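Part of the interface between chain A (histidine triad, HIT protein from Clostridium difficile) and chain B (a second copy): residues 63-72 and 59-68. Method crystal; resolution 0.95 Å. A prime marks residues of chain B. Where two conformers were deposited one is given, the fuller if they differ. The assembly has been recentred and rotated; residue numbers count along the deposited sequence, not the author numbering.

Chain A (63-72) VSHIHVVINK
Chain B, residues 59-68: EMDIVSHIHV

Residues 63-72 of chain A are helical throughout, with phi near -63° and psi near -41°. In chain B the chain passes through Glu59′ (phi/psi -111°/4°) and Met60′ (-66°/-15°) into a helix that continues beyond Val68′. Backbone bonds such as His67 N to Val63 O (3.0 Å) and His67′ N to Val63′ O (3.0 Å) hold each helix. The axes approach to 7.8 Å, and their N-to-C directions differ by 132°. The register centres on Ser64 and Ser64′, whose CA atoms lie 5.2 Å apart. The two stretches bury 437 Å² between them. Met60′ (96 Å²) and Ser64 (71 Å²), both buried residues, are covered most.

Val63 and His67 sit one turn apart on each helix and point toward the partner. Both valines are t (chi1 176°). Both histidines are m, with chi2 near 74°. His67 ND1 donates to Val63 O at 2.9 Å, and His67′ ND1 to Val63′ O at 2.8 Å, which fixes each ring against its own helix. One face of each ring meets a valine methyl of the partner. Val63 CG1 lies 3.5 Å from the His67′ ring centroid, and Val63′ CG1 lies 3.5 Å from that of His67, both almost on the ring normal. The two valines also meet, CG1 to CG1, at 4.2 Å. The imidazoles are oblique, with planes at 61° and CE1 to CE1 at 4.1 Å.

Small serines permit the close backbone approach. Ser64 CB is 2.9 Å from Ser64′ OG. Ser64 is p; Ser64′ is m in the given conformer. Ser64 OG lies 2.8 Å from Asp61′ OD1, a carboxylate suited to accept a hydroxyl proton, though that proton has another acceptor within reach.

Met60′ (t, p, p) is long and flexible and lies along chain A. Its CG is 3.6 Å from Ser64 O and 3.7 Å from His67 CB. Its CB packs on Val68 CG2 at 3.8 Å. Its CE reaches Asn71 ND2 at 3.4 Å.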

# COMPACT_ATOMS: atom_id res chain seq x y z
N VAL A 63 8.88 4.03 -3.74
CA VAL A 63 7.89 3.31 -2.94
C VAL A 63 8.56 2.56 -1.78
O VAL A 63 8.01 2.53 -0.67
CB VAL A 63 7.02 2.39 -3.83
CG1 VAL A 63 6.06 1.58 -2.98
CG2 VAL A 63 6.25 3.24 -4.84
N SER A 64 9.73 1.96 -1.99
CA SER A 64 10.43 1.33 -0.89
C SER A 64 10.84 2.37 0.16
O SER A 64 10.69 2.13 1.36
CB SER A 64 11.59 0.48 -1.36
OG SER A 64 12.50 1.22 -2.05
N HIS A 65 11.31 3.54 -0.29
CA HIS A 65 11.69 4.55 0.67
C HIS A 65 10.46 5.03 1.47
O HIS A 65 10.56 5.20 2.70
CB HIS A 65 12.41 5.72 0.02
CG HIS A 65 12.98 6.65 1.03
ND1 HIS A 65 13.87 6.27 2.01
CD2 HIS A 65 12.71 7.96 1.26
CE1 HIS A 65 14.17 7.31 2.77
NE2 HIS A 65 13.48 8.36 2.32
N ILE A 66 9.33 5.21 0.80
CA ILE A 66 8.11 5.55 1.50
C ILE A 66 7.78 4.53 2.57
O ILE A 66 7.34 4.89 3.66
CB ILE A 66 6.98 5.74 0.48
CG1 ILE A 66 7.15 7.08 -0.25
CG2 ILE A 66 5.60 5.60 1.11
CD1 ILE A 66 6.21 7.26 -1.45
N HIS A 67 7.97 3.24 2.27
CA HIS A 67 7.68 2.19 3.25
C HIS A 67 8.67 2.16 4.43
O HIS A 67 8.25 1.87 5.55
CB HIS A 67 7.55 0.84 2.58
CG HIS A 67 6.21 0.66 1.91
ND1 HIS A 67 5.83 1.28 0.75
CD2 HIS A 67 5.11 -0.04 2.31
CE1 HIS A 67 4.58 0.94 0.46
NE2 HIS A 67 4.12 0.14 1.39
N VAL A 68 9.95 2.46 4.20
CA VAL A 68 10.86 2.65 5.32
C VAL A 68 10.35 3.79 6.22
O VAL A 68 10.35 3.66 7.45
CB VAL A 68 12.30 2.91 4.83
CG1 VAL A 68 13.18 3.37 6.00
CG2 VAL A 68 12.85 1.66 4.17
N VAL A 69 9.92 4.89 5.61
CA VAL A 69 9.37 6.02 6.35
C VAL A 69 8.14 5.61 7.16
O VAL A 69 8.03 5.97 8.33
CB VAL A 69 9.11 7.20 5.41
CG1 VAL A 69 8.31 8.30 6.11
CG2 VAL A 69 10.43 7.72 4.85
N ILE A 70 7.22 4.87 6.54
CA ILE A 70 6.04 4.40 7.26
C ILE A 70 6.46 3.62 8.51
O ILE A 70 5.93 3.87 9.60
CB ILE A 70 5.16 3.54 6.32
CG1 ILE A 70 4.52 4.41 5.24
CG2 ILE A 70 4.12 2.75 7.12
CD1 ILE A 70 3.85 3.64 4.12
N ASN A 71 7.37 2.68 8.35
CA ASN A 71 7.79 1.87 9.49
C ASN A 71 8.50 2.72 10.56
O ASN A 71 8.33 2.47 11.75
CB ASN A 71 8.67 0.70 9.07
CG ASN A 71 7.87 -0.48 8.57
OD1 ASN A 71 6.63 -0.46 8.50
ND2 ASN A 71 8.59 -1.55 8.26
N LYS A 72 9.28 3.71 10.13
CA LYS A 72 9.95 4.59 11.10
C LYS A 72 8.93 5.36 11.92
O LYS A 72 9.12 5.54 13.13
CB LYS A 72 10.89 5.56 10.37
CG LYS A 72 12.19 4.91 9.93
CD LYS A 72 13.11 5.88 9.22
CE LYS A 72 14.54 5.36 9.13
NZ LYS A 72 15.13 5.18 10.47
N GLU B 59 15.81 -4.55 3.67
CA GLU B 59 15.13 -5.51 2.79
C GLU B 59 13.86 -4.95 2.18
O GLU B 59 13.13 -5.66 1.47
CB GLU B 59 14.84 -6.79 3.58
CG GLU B 59 16.13 -7.51 4.01
CD GLU B 59 15.90 -8.66 4.95
OE1 GLU B 59 14.96 -9.41 4.71
OE2 GLU B 59 16.64 -8.81 5.95
N MET B 60 13.57 -3.67 2.42
CA MET B 60 12.28 -3.10 2.05
C MET B 60 12.04 -3.05 0.54
O MET B 60 10.90 -2.89 0.11
CB MET B 60 12.11 -1.70 2.64
CG MET B 60 10.68 -1.21 2.64
SD MET B 60 9.54 -2.22 3.57
CE MET B 60 10.10 -1.83 5.24
N ASP B 61 13.07 -3.23 -0.31
CA ASP B 61 12.81 -3.22 -1.76
C ASP B 61 11.92 -4.37 -2.28
O ASP B 61 11.42 -4.30 -3.42
CB ASP B 61 14.11 -3.03 -2.53
CG ASP B 61 14.72 -1.65 -2.30
OD1 ASP B 61 14.29 -0.67 -2.98
OD2 ASP B 61 15.57 -1.52 -1.42
N ILE B 62 11.63 -5.39 -1.48
CA ILE B 62 10.58 -6.33 -1.86
C ILE B 62 9.26 -5.60 -2.13
O ILE B 62 8.50 -5.99 -3.01
CB ILE B 62 10.42 -7.46 -0.82
CG1 ILE B 62 9.44 -8.53 -1.30
CG2 ILE B 62 10.01 -6.93 0.53
CD1 ILE B 62 9.73 -9.16 -2.66
N VAL B 63 9.00 -4.51 -1.40
CA VAL B 63 7.76 -3.76 -1.59
C VAL B 63 7.78 -3.02 -2.93
O VAL B 63 6.76 -2.95 -3.62
CB VAL B 63 7.49 -2.82 -0.42
CG1 VAL B 63 6.26 -1.97 -0.66
CG2 VAL B 63 7.32 -3.61 0.86
N SER B 64 8.92 -2.48 -3.35
CA SER B 64 9.00 -1.89 -4.69
C SER B 64 8.77 -2.92 -5.76
O SER B 64 8.07 -2.66 -6.74
CB SER B 64 10.35 -1.25 -4.95
OG SER B 64 10.57 -0.24 -4.02
N HIS B 65 9.36 -4.11 -5.61
CA HIS B 65 9.13 -5.15 -6.58
C HIS B 65 7.67 -5.56 -6.66
O HIS B 65 7.10 -5.72 -7.79
CB HIS B 65 10.00 -6.37 -6.30
CG HIS B 65 9.96 -7.36 -7.41
ND1 HIS B 65 10.54 -7.14 -8.64
CD2 HIS B 65 9.23 -8.50 -7.56
CE1 HIS B 65 10.27 -8.15 -9.45
NE2 HIS B 65 9.50 -9.00 -8.80
N ILE B 66 7.03 -5.65 -5.51
CA ILE B 66 5.61 -5.90 -5.50
C ILE B 66 4.87 -4.85 -6.31
O ILE B 66 3.95 -5.18 -7.03
CB ILE B 66 5.11 -5.98 -4.02
CG1 ILE B 66 5.53 -7.32 -3.42
CG2 ILE B 66 3.63 -5.77 -3.88
CD1 ILE B 66 5.30 -7.45 -1.92
N HIS B 67 5.25 -3.59 -6.17
CA HIS B 67 4.59 -2.52 -6.91
C HIS B 67 4.86 -2.55 -8.43
O HIS B 67 3.95 -2.24 -9.20
CB HIS B 67 4.91 -1.16 -6.29
CG HIS B 67 4.12 -0.88 -5.02
ND1 HIS B 67 4.36 -1.48 -3.81
CD2 HIS B 67 3.08 -0.04 -4.79
CE1 HIS B 67 3.48 -1.03 -2.91
NE2 HIS B 67 2.71 -0.14 -3.47
N VAL B 68 6.06 -2.92 -8.87
CA VAL B 68 6.27 -3.14 -10.29
C VAL B 68 5.28 -4.20 -10.81
O VAL B 68 4.67 -4.04 -11.87
CB VAL B 68 7.73 -3.57 -10.56
CG1 VAL B 68 7.90 -4.10 -11.96
CG2 VAL B 68 8.68 -2.42 -10.28